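RNA polymerase sigma factor (Bartonella quintana, PDB 5UXX) probably directs RNA polymerase to promoter DNA as an extracytoplasmic-function (ECF) sigma factor of the sigma-70 family. Local coordinates at residues Pro17-Phe22 with Trp60-Leu65; Glu34-Asp39 with Asn67-Gln72. One frame throughout, in Å; residues are numbered along the deposited sequence.

Interaction 1 of 2, residues Pro17-Phe22 with Trp60-Leu65; sequences PALRAF and WLFTIL
Leu-19 and Phe-62 lie where the two helical segments come nearest, with CA atoms 6.6 Å apart; the axes run roughly parallel at 32° and 10.5 Å apart. The segments belong to helices 7-26 and 57-81 of sigma-70 region 2, an all-helical domain, and this contact is part of its core. Phe-22 and Phe-62 form an offset stack, ring centres 4.5 Å apart and planes tilted by 22°. CD2 of Phe-62 lies over one face of the Phe-22 ring, displaced toward its rim, and Phe-62 CE2 comes to 3.4 Å from Phe-22 CG. The bond from CA to CB of Phe-22 points toward helix 57-81, and CG stands anti to its backbone N (chi1 -178°), where Phe-62 CE2 meets it. The far end of the Phe-62 ring reaches the other backbone: its CZ sits 3.6 Å from Ala-18 O. That oxygen already accepts the helix bond from Phe-22 N.

Beside the stack, Leu-19 works mainly through CD1, with CG also against Leu-65 CD1. Its CD1 is 3.7 Å from Phe-62 CD1 and also touches Leu-61 CB. Leu-65 divides its two methyls between the partners, CD1 toward Leu-19 and CD2 toward Phe-22. The contact is apolar and almost wholly buried. Phe-22 and Phe-62 also pack on Leu-123 of helix 115-125, in the region 4 part of the chain, and Phe-62 touches an aromatic side chain of the other protein in the assembly. Within the contact, Leu-65 CD2 lies 3.7 Å from Phe-22 CD2, a rim atom that also meets Phe-62 CD2.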
ATOM      1  N   PRO A  17      -9.911   3.865   1.236  1.00 31.01           N
ATOM      2  CA  PRO A  17      -8.913   4.936   1.094  1.00 31.27           C
ATOM      3  C   PRO A  17      -7.491   4.502   1.449  1.00 32.27           C
ATOM      4  O   PRO A  17      -6.546   4.891   0.765  1.00 29.74           O
ATOM      5  CB  PRO A  17      -9.403   6.003   2.077  1.00 29.44           C
ATOM      6  CG  PRO A  17     -10.854   5.754   2.209  1.00 31.22           C
ATOM      7  CD  PRO A  17     -11.000   4.266   2.146  1.00 30.97           C
ATOM      8  N   ALA A  18      -7.348   3.712   2.508  1.00 30.45           N
ATOM      9  CA  ALA A  18      -6.036   3.228   2.922  1.00 26.37           C
ATOM     10  C   ALA A  18      -5.505   2.209   1.923  1.00 23.77           C
ATOM     11  O   ALA A  18      -4.301   2.129   1.680  1.00 26.85           O
ATOM     12  CB  ALA A  18      -6.105   2.622   4.315  1.00 19.38           C
ATOM     13  N   LEU A  19      -6.417   1.426   1.354  1.00 24.46           N
ATOM     14  CA  LEU A  19      -6.068   0.437   0.344  1.00 24.88           C
ATOM     15  C   LEU A  19      -5.479   1.109  -0.893  1.00 26.25           C
ATOM     16  O   LEU A  19      -4.514   0.618  -1.480  1.00 27.83           O
ATOM     17  CB  LEU A  19      -7.297  -0.391  -0.037  1.00 25.51           C
ATOM     18  CG  LEU A  19      -7.056  -1.609  -0.927  1.00 31.25           C
ATOM     19  CD1 LEU A  19      -6.235  -2.657  -0.189  1.00 34.93           C
ATOM     20  CD2 LEU A  19      -8.376  -2.193  -1.403  1.00 29.55           C
ATOM     21  N   ARG A  20      -6.069   2.235  -1.283  1.00 23.32           N
ATOM     22  CA  ARG A  20      -5.589   3.002  -2.425  1.00 26.53           C
ATOM     23  C   ARG A  20      -4.221   3.617  -2.146  1.00 28.33           C
ATOM     24  O   ARG A  20      -3.348   3.631  -3.015  1.00 27.91           O
ATOM     25  CB  ARG A  20      -6.594   4.095  -2.796  1.00 20.09           C
ATOM     26  CG  ARG A  20      -6.125   5.019  -3.908  1.00 21.65           C
ATOM     27  CD  ARG A  20      -7.191   6.043  -4.262  1.00 26.52           C
ATOM     28  NE  ARG A  20      -6.678   7.087  -5.143  1.00 27.40           N
ATOM     29  CZ  ARG A  20      -6.071   8.191  -4.718  1.00 33.46           C
ATOM     30  NH1 ARG A  20      -5.901   8.399  -3.420  1.00 33.15           N
ATOM     31  NH2 ARG A  20      -5.635   9.087  -5.592  1.00 28.85           N
ATOM     32  N   ALA A  21      -4.043   4.126  -0.930  1.00 19.78           N
ATOM     33  CA  ALA A  21      -2.772   4.715  -0.518  1.00 20.90           C
ATOM     34  C   ALA A  21      -1.662   3.670  -0.524  1.00 24.10           C
ATOM     35  O   ALA A  21      -0.512   3.970  -0.847  1.00 23.52           O
ATOM     36  CB  ALA A  21      -2.899   5.346   0.860  1.00 21.54           C
ATOM     37  N   PHE A  22      -2.019   2.443  -0.160  1.00 23.59           N
ATOM     38  CA  PHE A  22      -1.079   1.330  -0.159  1.00 26.03           C
ATOM     39  C   PHE A  22      -0.625   1.002  -1.575  1.00 28.43           C
ATOM     40  O   PHE A  22       0.556   0.748  -1.815  1.00 33.74           O
ATOM     41  CB  PHE A  22      -1.711   0.101   0.497  1.00 19.57           C
ATOM     42  CG  PHE A  22      -0.789  -1.082   0.592  1.00 20.59           C
ATOM     43  CD1 PHE A  22       0.448  -0.967   1.205  1.00 23.56           C
ATOM     44  CD2 PHE A  22      -1.167  -2.314   0.083  1.00 22.22           C
ATOM     45  CE1 PHE A  22       1.296  -2.055   1.298  1.00 23.65           C
ATOM     46  CE2 PHE A  22      -0.324  -3.407   0.173  1.00 25.08           C
ATOM     47  CZ  PHE A  22       0.910  -3.277   0.783  1.00 23.64           C
ATOM     48  N   TRP A  60      -6.316  -8.728   5.377  1.00 22.81           N
ATOM     49  CA  TRP A  60      -6.822  -9.642   4.361  1.00 24.35           C
ATOM     50  C   TRP A  60      -6.881  -8.953   3.001  1.00 25.72           C
ATOM     51  O   TRP A  60      -6.497  -9.528   1.982  1.00 29.70           O
ATOM     52  CB  TRP A  60      -8.207 -10.163   4.757  1.00 18.55           C
ATOM     53  CG  TRP A  60      -8.759 -11.209   3.837  1.00 24.26           C
ATOM     54  CD1 TRP A  60      -8.377 -12.516   3.761  1.00 25.42           C
ATOM     55  CD2 TRP A  60      -9.804 -11.040   2.871  1.00 28.45           C
ATOM     56  NE1 TRP A  60      -9.113 -13.170   2.804  1.00 29.28           N
ATOM     57  CE2 TRP A  60      -9.998 -12.287   2.243  1.00 30.76           C
ATOM     58  CE3 TRP A  60     -10.593  -9.955   2.473  1.00 25.88           C
ATOM     59  CZ2 TRP A  60     -10.946 -12.479   1.240  1.00 30.53           C
ATOM     60  CZ3 TRP A  60     -11.534 -10.149   1.477  1.00 27.41           C
ATOM     61  CH2 TRP A  60     -11.702 -11.401   0.872  1.00 29.42           C
ATOM     62  N   LEU A  61      -7.361  -7.713   2.998  1.00 24.51           N
ATOM     63  CA  LEU A  61      -7.487  -6.931   1.773  1.00 22.83           C
ATOM     64  C   LEU A  61      -6.124  -6.523   1.223  1.00 25.11           C
ATOM     65  O   LEU A  61      -5.887  -6.591   0.017  1.00 27.78           O
ATOM     66  CB  LEU A  61      -8.345  -5.690   2.023  1.00 25.21           C
ATOM     67  CG  LEU A  61      -9.828  -5.960   2.289  1.00 30.89           C
ATOM     68  CD1 LEU A  61     -10.535  -4.701   2.759  1.00 32.91           C
ATOM     69  CD2 LEU A  61     -10.496  -6.516   1.045  1.00 29.89           C
ATOM     70  N   PHE A  62      -5.232  -6.097   2.114  1.00 21.66           N
ATOM     71  CA  PHE A  62      -3.887  -5.688   1.724  1.00 17.89           C
ATOM     72  C   PHE A  62      -3.103  -6.853   1.129  1.00 24.95           C
ATOM     73  O   PHE A  62      -2.295  -6.667   0.220  1.00 27.23           O
ATOM     74  CB  PHE A  62      -3.132  -5.105   2.920  1.00 18.35           C
ATOM     75  CG  PHE A  62      -3.379  -3.637   3.145  1.00 19.48           C
ATOM     76  CD1 PHE A  62      -4.667  -3.127   3.170  1.00 14.29           C
ATOM     77  CD2 PHE A  62      -2.317  -2.768   3.338  1.00 18.67           C
ATOM     78  CE1 PHE A  62      -4.892  -1.778   3.379  1.00 17.09           C
ATOM     79  CE2 PHE A  62      -2.535  -1.417   3.548  1.00 15.92           C
ATOM     80  CZ  PHE A  62      -3.823  -0.923   3.568  1.00 17.63           C
ATOM     81  N   THR A  63      -3.346  -8.051   1.650  1.00 26.83           N
ATOM     82  CA  THR A  63      -2.695  -9.257   1.152  1.00 21.49           C
ATOM     83  C   THR A  63      -3.067  -9.522  -0.305  1.00 25.27           C
ATOM     84  O   THR A  63      -2.214  -9.875  -1.120  1.00 26.00           O
ATOM     85  CB  THR A  63      -3.064 -10.489   2.001  1.00 27.99           C
ATOM     86  OG1 THR A  63      -2.733 -10.242   3.373  1.00 26.06           O
ATOM     87  CG2 THR A  63      -2.311 -11.721   1.515  1.00 22.99           C
ATOM     88  N   ILE A  64      -4.346  -9.348  -0.625  1.00 20.59           N
ATOM     89  CA  ILE A  64      -4.824  -9.541  -1.990  1.00 21.77           C
ATOM     90  C   ILE A  64      -4.178  -8.544  -2.950  1.00 26.63           C
ATOM     91  O   ILE A  64      -3.719  -8.920  -4.029  1.00 24.45           O
ATOM     92  CB  ILE A  64      -6.356  -9.405  -2.072  1.00 27.62           C
ATOM     93  CG1 ILE A  64      -7.032 -10.516  -1.264  1.00 25.45           C
ATOM     94  CG2 ILE A  64      -6.822  -9.442  -3.520  1.00 23.05           C
ATOM     95  CD1 ILE A  64      -8.539 -10.395  -1.198  1.00 28.86           C
ATOM     96  N   LEU A  65      -4.131  -7.278  -2.544  1.00 22.49           N
ATOM     97  CA  LEU A  65      -3.539  -6.232  -3.372  1.00 25.92           C
ATOM     98  C   LEU A  65      -2.040  -6.452  -3.544  1.00 30.23           C
ATOM     99  O   LEU A  65      -1.513  -6.325  -4.649  1.00 36.24           O
ATOM    100  CB  LEU A  65      -3.806  -4.847  -2.771  1.00 20.73           C
ATOM    101  CG  LEU A  65      -3.484  -3.637  -3.656  1.00 22.09           C
ATOM    102  CD1 LEU A  65      -4.496  -2.526  -3.436  1.00 27.11           C
ATOM    103  CD2 LEU A  65      -2.075  -3.119  -3.403  1.00 21.25           C
TER

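Interaction 2 of 2, residues Glu34-Asp39 with Asn67-Gln72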
ATOM      1  N   GLU A  34      -4.129   2.731  -9.787  1.00 43.09           N
ATOM      2  CA  GLU A  34      -5.571   2.842  -9.612  1.00 41.24           C
ATOM      3  C   GLU A  34      -6.301   1.589 -10.100  1.00 45.15           C
ATOM      4  O   GLU A  34      -7.323   1.197  -9.535  1.00 46.09           O
ATOM      5  CB  GLU A  34      -6.093   4.072 -10.363  1.00 44.52           C
ATOM      6  CG  GLU A  34      -5.893   5.402  -9.635  1.00 50.81           C
ATOM      7  CD  GLU A  34      -6.743   5.562  -8.388  1.00 60.36           C
ATOM      8  OE1 GLU A  34      -7.536   4.653  -8.065  1.00 66.03           O
ATOM      9  OE2 GLU A  34      -6.613   6.612  -7.725  1.00 63.37           O
ATOM     10  N   ASP A  35      -5.766   0.961 -11.142  1.00 46.75           N
ATOM     11  CA  ASP A  35      -6.300  -0.304 -11.645  1.00 44.90           C
ATOM     12  C   ASP A  35      -6.054  -1.447 -10.668  1.00 40.06           C
ATOM     13  O   ASP A  35      -6.843  -2.387 -10.583  1.00 39.12           O
ATOM     14  CB  ASP A  35      -5.692  -0.640 -13.008  1.00 46.29           C
ATOM     15  CG  ASP A  35      -6.222   0.247 -14.116  1.00 58.12           C
ATOM     16  OD1 ASP A  35      -7.276   0.885 -13.914  1.00 63.54           O
ATOM     17  OD2 ASP A  35      -5.582   0.307 -15.188  1.00 63.83           O
ATOM     18  N   LEU A  36      -4.944  -1.357  -9.943  1.00 32.17           N
ATOM     19  CA  LEU A  36      -4.581  -2.353  -8.943  1.00 29.39           C
ATOM     20  C   LEU A  36      -5.631  -2.443  -7.840  1.00 30.29           C
ATOM     21  O   LEU A  36      -5.978  -3.534  -7.386  1.00 32.94           O
ATOM     22  CB  LEU A  36      -3.214  -2.024  -8.346  1.00 35.00           C
ATOM     23  CG  LEU A  36      -2.568  -3.066  -7.433  1.00 36.94           C
ATOM     24  CD1 LEU A  36      -2.435  -4.399  -8.148  1.00 39.25           C
ATOM     25  CD2 LEU A  36      -1.214  -2.571  -6.957  1.00 40.71           C
ATOM     26  N   VAL A  37      -6.133  -1.289  -7.413  1.00 29.14           N
ATOM     27  CA  VAL A  37      -7.184  -1.235  -6.404  1.00 28.46           C
ATOM     28  C   VAL A  37      -8.474  -1.848  -6.942  1.00 32.42           C
ATOM     29  O   VAL A  37      -9.146  -2.615  -6.251  1.00 29.40           O
ATOM     30  CB  VAL A  37      -7.457   0.212  -5.953  1.00 25.58           C
ATOM     31  CG1 VAL A  37      -8.571   0.246  -4.919  1.00 26.16           C
ATOM     32  CG2 VAL A  37      -6.192   0.837  -5.392  1.00 24.62           C
ATOM     33  N   GLN A  38      -8.809  -1.498  -8.180  1.00 28.30           N
ATOM     34  CA  GLN A  38      -9.999  -2.018  -8.846  1.00 36.83           C
ATOM     35  C   GLN A  38      -9.999  -3.545  -8.893  1.00 38.38           C
ATOM     36  O   GLN A  38     -10.995  -4.184  -8.553  1.00 35.91           O
ATOM     37  CB  GLN A  38     -10.105  -1.445 -10.261  1.00 41.10           C
ATOM     38  CG  GLN A  38     -11.474  -1.606 -10.895  1.00 52.37           C
ATOM     39  CD  GLN A  38     -11.629  -0.791 -12.163  1.00 67.99           C
ATOM     40  OE1 GLN A  38     -12.015   0.377 -12.120  1.00 72.34           O
ATOM     41  NE2 GLN A  38     -11.329  -1.405 -13.302  1.00 75.71           N
ATOM     42  N   ASP A  39      -8.878  -4.123  -9.316  1.00 41.45           N
ATOM     43  CA  ASP A  39      -8.747  -5.574  -9.401  1.00 41.85           C
ATOM     44  C   ASP A  39      -8.851  -6.223  -8.024  1.00 38.30           C
ATOM     45  O   ASP A  39      -9.406  -7.311  -7.883  1.00 40.77           O
ATOM     46  CB  ASP A  39      -7.420  -5.958 -10.059  1.00 45.88           C
ATOM     47  CG  ASP A  39      -7.349  -5.546 -11.517  1.00 57.76           C
ATOM     48  OD1 ASP A  39      -8.416  -5.315 -12.125  1.00 59.31           O
ATOM     49  OD2 ASP A  39      -6.227  -5.458 -12.057  1.00 63.72           O
ATOM     50  N   ASN A  67      -0.329  -9.254  -3.387  1.00 23.88           N
ATOM     51  CA  ASN A  67      -0.038 -10.422  -4.205  1.00 33.29           C
ATOM     52  C   ASN A  67      -0.364 -10.178  -5.670  1.00 31.81           C
ATOM     53  O   ASN A  67       0.328 -10.671  -6.560  1.00 38.00           O
ATOM     54  CB  ASN A  67      -0.807 -11.641  -3.689  1.00 27.42           C
ATOM     55  CG  ASN A  67      -0.228 -12.189  -2.400  1.00 37.31           C
ATOM     56  OD1 ASN A  67       0.971 -12.071  -2.144  1.00 36.53           O
ATOM     57  ND2 ASN A  67      -1.078 -12.795  -1.578  1.00 31.94           N
ATOM     58  N   GLU A  68      -1.420  -9.411  -5.917  1.00 25.77           N
ATOM     59  CA  GLU A  68      -1.785  -9.044  -7.276  1.00 34.32           C
ATOM     60  C   GLU A  68      -0.734  -8.118  -7.874  1.00 32.29           C
ATOM     61  O   GLU A  68      -0.415  -8.213  -9.058  1.00 32.95           O
ATOM     62  CB  GLU A  68      -3.165  -8.380  -7.309  1.00 35.33           C
ATOM     63  CG  GLU A  68      -3.571  -7.846  -8.676  1.00 41.92           C
ATOM     64  CD  GLU A  68      -3.704  -8.937  -9.727  1.00 48.41           C
ATOM     65  OE1 GLU A  68      -3.859 -10.118  -9.355  1.00 50.25           O
ATOM     66  OE2 GLU A  68      -3.650  -8.608 -10.932  1.00 51.42           O
ATOM     67  N   PHE A  69      -0.183  -7.238  -7.043  1.00 24.43           N
ATOM     68  CA  PHE A  69       0.834  -6.292  -7.489  1.00 31.79           C
ATOM     69  C   PHE A  69       2.111  -6.999  -7.936  1.00 32.93           C
ATOM     70  O   PHE A  69       2.642  -6.712  -9.007  1.00 35.54           O
ATOM     71  CB  PHE A  69       1.158  -5.288  -6.382  1.00 25.27           C
ATOM     72  CG  PHE A  69       2.409  -4.495  -6.634  1.00 30.43           C
ATOM     73  CD1 PHE A  69       2.427  -3.491  -7.589  1.00 33.72           C
ATOM     74  CD2 PHE A  69       3.566  -4.752  -5.917  1.00 27.69           C
ATOM     75  CE1 PHE A  69       3.577  -2.758  -7.825  1.00 33.05           C
ATOM     76  CE2 PHE A  69       4.719  -4.023  -6.148  1.00 31.57           C
ATOM     77  CZ  PHE A  69       4.725  -3.026  -7.104  1.00 31.36           C
ATOM     78  N   TYR A  70       2.601  -7.919  -7.111  1.00 34.66           N
ATOM     79  CA  TYR A  70       3.819  -8.653  -7.437  1.00 39.57           C
ATOM     80  C   TYR A  70       3.585  -9.571  -8.632  1.00 39.12           C
ATOM     81  O   TYR A  70       4.509  -9.864  -9.392  1.00 40.77           O
ATOM     82  CB  TYR A  70       4.309  -9.458  -6.229  1.00 30.24           C
ATOM     83  CG  TYR A  70       4.906  -8.601  -5.136  1.00 37.78           C
ATOM     84  CD1 TYR A  70       6.049  -7.845  -5.366  1.00 29.03           C
ATOM     85  CD2 TYR A  70       4.330  -8.548  -3.874  1.00 31.33           C
ATOM     86  CE1 TYR A  70       6.598  -7.058  -4.370  1.00 31.89           C
ATOM     87  CE2 TYR A  70       4.872  -7.764  -2.872  1.00 28.95           C
ATOM     88  CZ  TYR A  70       6.004  -7.022  -3.125  1.00 31.88           C
ATOM     89  OH  TYR A  70       6.547  -6.242  -2.129  1.00 33.38           O
ATOM     90  N   SER A  71       2.345 -10.020  -8.791  1.00 31.85           N
ATOM     91  CA  SER A  71       1.960 -10.823  -9.945  1.00 38.81           C
ATOM     92  C   SER A  71       2.079 -10.004 -11.230  1.00 35.99           C
ATOM     93  O   SER A  71       2.541 -10.505 -12.256  1.00 36.95           O
ATOM     94  CB  SER A  71       0.536 -11.357  -9.782  1.00 40.25           C
ATOM     95  OG  SER A  71       0.107 -12.032 -10.951  1.00 44.57           O
ATOM     96  N   GLN A  72       1.659  -8.743 -11.164  1.00 37.28           N
ATOM     97  CA  GLN A  72       1.759  -7.837 -12.303  1.00 42.04           C
ATOM     98  C   GLN A  72       3.215  -7.551 -12.654  1.00 44.61           C
ATOM     99  O   GLN A  72       3.580  -7.501 -13.829  1.00 51.37           O
ATOM    100  CB  GLN A  72       1.030  -6.520 -12.016  1.00 46.62           C
ATOM    101  CG  GLN A  72      -0.460  -6.654 -11.737  1.00 56.08           C
ATOM    102  CD  GLN A  72      -1.286  -6.908 -12.984  1.00 69.99           C
ATOM    103  OE1 GLN A  72      -0.749  -7.124 -14.071  1.00 76.49           O
ATOM    104  NE2 GLN A  72      -2.605  -6.883 -12.830  1.00 75.40           N
TER
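Leu-36 supplies the tight part of this contact, reaching across to Glu-68 and Phe-69 with both methyls. The axes of the two segments cross at 126° and approach to 10.3 Å. CG of Leu-36, anti to its backbone N (chi1 -171°), is the branch point of the two touching methyls. Its CD1 rests on the aliphatic CG of Glu-68 at 3.7 Å, and its CD2 meets Phe-69 CB, also at 3.7 Å. The same methyl also reaches Phe-69 CD1. Leu-36 and Phe-69 are buried.

The other side is looser and polar, formed by partly exposed residues. Asp-39 OD2 stands 4.0 Å from Gln-72 NE2, and the two side chains cross at about a right angle. Asp-39 OD2 is also 4.2 Å from Glu-68 OE2. These like charges would probably repel each other if both are ionised. Lys-43 could ease this, but its ion pair with Glu-68 OE1 is long and weak.

The contact joins helix 33-46 to helix 57-81 within sigma-70 region 2. Helix 7-26 packs against its apolar side, where Ala-23 touches Leu-36 and Leu-26 touches Phe-69.

Overall arrangement
Interactions 1 and 2 lie on successive parts of helix 57-81, with centres about 10 Å apart. In these two contacts residues 60-65 meet 17-22 and residues 67-72 meet 34-39, but Leu-65 also touches helix 33-46. The three helices pack together as one bundle, and all four segments lie in sigma-70 region 2. The contacts touch directly: Leu-65 CD2 of interaction 1 is 3.7 Å from Leu-36 CD2 of interaction 2, making one continuous apolar core. Helices 7-26 and 33-46 also meet each other. Arg-20 CA packs on Val-37 CG2, and Arg-20 NE forms a 2.6 Å salt bridge with Glu-34 OE2. Arg-20 NH2 makes a second salt bridge, to an acidic side chain of the other protein.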